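Local coordinates for protein beta-glucanase (PDB 6EUG) that probably hydrolyses beta-1,3-linked galactans through this family 43 glycoside hydrolase domain, whose pocket here holds glucoimidazole, at residues G272-T278 with A289-D295. Numbering follows the deposited sequence.
Sequences GTYWMIT and ARLLTAD
Tyr274 pairs with Ala294, Met276 with Leu292 and Thr278 with Arg290 as the hydrogen-bonded pairs of an antiparallel hairpin, the two inner strands of a four-stranded blade in the five-bladed beta-propeller of family 43. Each pair exchanges two N-H...O=C bonds, and that from Leu292 N to Met276 O is 2.7 Å long. Tyr274 O takes two donors: Ala294 N at 3.2 Å, tilted from the carbonyl plane, and Thr293 OG1 at 2.9 Å. With OG1 anti to the backbone N (chi1 -170°), the Thr293 hydroxyl, on the face of Trp275, Ile277 and Leu291, gives its proton to that main-chain carbonyl. The same OG1 lies over one face of the Trp275 indole, 3.6 Å from CE3; Leu291 CD1 reaches both CE3 and Ile277 CG1. On the opposite face of the sheet, buried and apolar, Met276 CE meets Leu292 CD1 at 4.1 Å. Thr278 OG1 and Arg290 NH1 both hydrogen-bond Asn262 OD1, the long arginine chain also bringing NH1 to Gly260 O; the Thr278 side chain is about 10 Å from bound glucoimidazole. Tyr274 OH bonds to Asp220 and Lys269. Just outside the paired strands, one water donates to Gly272 O at 2.7 Å and to Asp295 O at 2.8 Å.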
# COMPACT_ATOMS: atom_id res chain seq x y z
N GLY A 272 0.66 -19.38 9.83
CA GLY A 272 -0.60 -18.98 10.46
C GLY A 272 -0.80 -17.56 10.95
O GLY A 272 -1.95 -17.17 11.22
N THR A 273 0.30 -16.82 11.06
CA THR A 273 0.30 -15.51 11.70
C THR A 273 0.49 -14.40 10.65
O THR A 273 1.34 -14.53 9.74
CB THR A 273 1.41 -15.40 12.75
OG1 THR A 273 1.20 -16.39 13.75
CG2 THR A 273 1.45 -14.01 13.36
N TYR A 274 -0.34 -13.37 10.77
CA TYR A 274 -0.26 -12.17 9.91
C TYR A 274 0.67 -11.13 10.54
O TYR A 274 0.61 -10.84 11.77
CB TYR A 274 -1.66 -11.58 9.68
CG TYR A 274 -2.62 -12.53 8.99
CD1 TYR A 274 -3.34 -13.47 9.73
CD2 TYR A 274 -2.75 -12.55 7.60
CE1 TYR A 274 -4.20 -14.35 9.13
CE2 TYR A 274 -3.62 -13.46 6.99
CZ TYR A 274 -4.32 -14.37 7.76
OH TYR A 274 -5.19 -15.34 7.23
N TRP A 275 1.51 -10.54 9.69
CA TRP A 275 2.50 -9.52 10.10
C TRP A 275 2.39 -8.33 9.14
O TRP A 275 2.52 -8.49 7.90
CB TRP A 275 3.94 -10.06 10.03
CG TRP A 275 4.24 -11.22 10.96
CD1 TRP A 275 4.38 -12.54 10.59
CD2 TRP A 275 4.43 -11.19 12.38
NE1 TRP A 275 4.62 -13.33 11.70
CE2 TRP A 275 4.67 -12.54 12.81
CE3 TRP A 275 4.43 -10.17 13.35
CZ2 TRP A 275 4.92 -12.87 14.13
CZ3 TRP A 275 4.67 -10.51 14.69
CH2 TRP A 275 4.92 -11.86 15.06
N MET A 276 2.20 -7.14 9.69
CA MET A 276 2.12 -5.92 8.86
C MET A 276 3.11 -4.86 9.37
O MET A 276 3.22 -4.62 10.59
CB MET A 276 0.68 -5.37 8.89
CG MET A 276 0.43 -4.16 8.01
SD MET A 276 -1.28 -3.95 7.45
CE MET A 276 -2.30 -4.14 8.92
N ILE A 277 3.81 -4.23 8.44
CA ILE A 277 4.74 -3.11 8.74
C ILE A 277 4.14 -1.85 8.15
O ILE A 277 3.71 -1.83 6.99
CB ILE A 277 6.20 -3.36 8.24
CG1 ILE A 277 6.78 -4.59 8.95
CG2 ILE A 277 7.07 -2.11 8.43
CD1 ILE A 277 8.16 -5.04 8.48
N THR A 278 4.17 -0.79 8.97
CA THR A 278 3.68 0.53 8.59
C THR A 278 4.66 1.62 8.97
O THR A 278 5.58 1.39 9.78
CB THR A 278 2.31 0.79 9.24
OG1 THR A 278 2.43 0.70 10.66
CG2 THR A 278 1.28 -0.23 8.80
N ALA A 289 9.35 2.93 12.06
CA ALA A 289 8.40 1.88 11.57
C ALA A 289 7.66 1.23 12.74
O ALA A 289 8.17 1.21 13.86
CB ALA A 289 9.13 0.80 10.76
N ARG A 290 6.44 0.74 12.47
CA ARG A 290 5.65 -0.03 13.42
C ARG A 290 5.49 -1.46 12.88
O ARG A 290 5.43 -1.67 11.63
CB ARG A 290 4.24 0.60 13.61
CG ARG A 290 4.24 2.08 14.05
CD ARG A 290 4.17 3.09 12.92
NE ARG A 290 4.13 4.44 13.47
CZ ARG A 290 3.05 5.17 13.74
NH1 ARG A 290 1.82 4.72 13.50
NH2 ARG A 290 3.22 6.37 14.27
N LEU A 291 5.40 -2.42 13.80
CA LEU A 291 5.03 -3.82 13.50
C LEU A 291 3.66 -4.14 14.10
O LEU A 291 3.44 -3.92 15.29
CB LEU A 291 6.07 -4.80 14.04
CG LEU A 291 5.85 -6.28 13.78
CD1 LEU A 291 5.85 -6.54 12.27
CD2 LEU A 291 6.91 -7.13 14.47
N LEU A 292 2.74 -4.65 13.27
CA LEU A 292 1.40 -5.02 13.70
C LEU A 292 1.17 -6.52 13.44
O LEU A 292 1.69 -7.05 12.45
CB LEU A 292 0.35 -4.19 13.01
CG LEU A 292 0.66 -2.67 12.78
CD1 LEU A 292 -0.41 -2.02 11.92
CD2 LEU A 292 0.77 -1.93 14.11
N THR A 293 0.40 -7.18 14.30
CA THR A 293 0.14 -8.64 14.14
C THR A 293 -1.28 -9.05 14.52
O THR A 293 -1.93 -8.43 15.41
CB THR A 293 1.21 -9.47 14.90
OG1 THR A 293 1.13 -10.87 14.59
CG2 THR A 293 1.07 -9.28 16.42
N ALA A 294 -1.75 -10.12 13.86
CA ALA A 294 -3.01 -10.79 14.17
C ALA A 294 -2.96 -12.28 13.85
O ALA A 294 -2.14 -12.73 13.01
CB ALA A 294 -4.18 -10.16 13.41
N ASP A 295 -3.84 -13.04 14.50
CA ASP A 295 -4.03 -14.48 14.17
C ASP A 295 -5.20 -14.80 13.25
O ASP A 295 -5.48 -15.99 12.99
CB ASP A 295 -4.09 -15.34 15.47
CG ASP A 295 -2.77 -15.32 16.28
OD1 ASP A 295 -1.71 -15.00 15.74
OD2 ASP A 295 -2.80 -15.62 17.49
O HOH W 1 -4.59 -17.42 10.72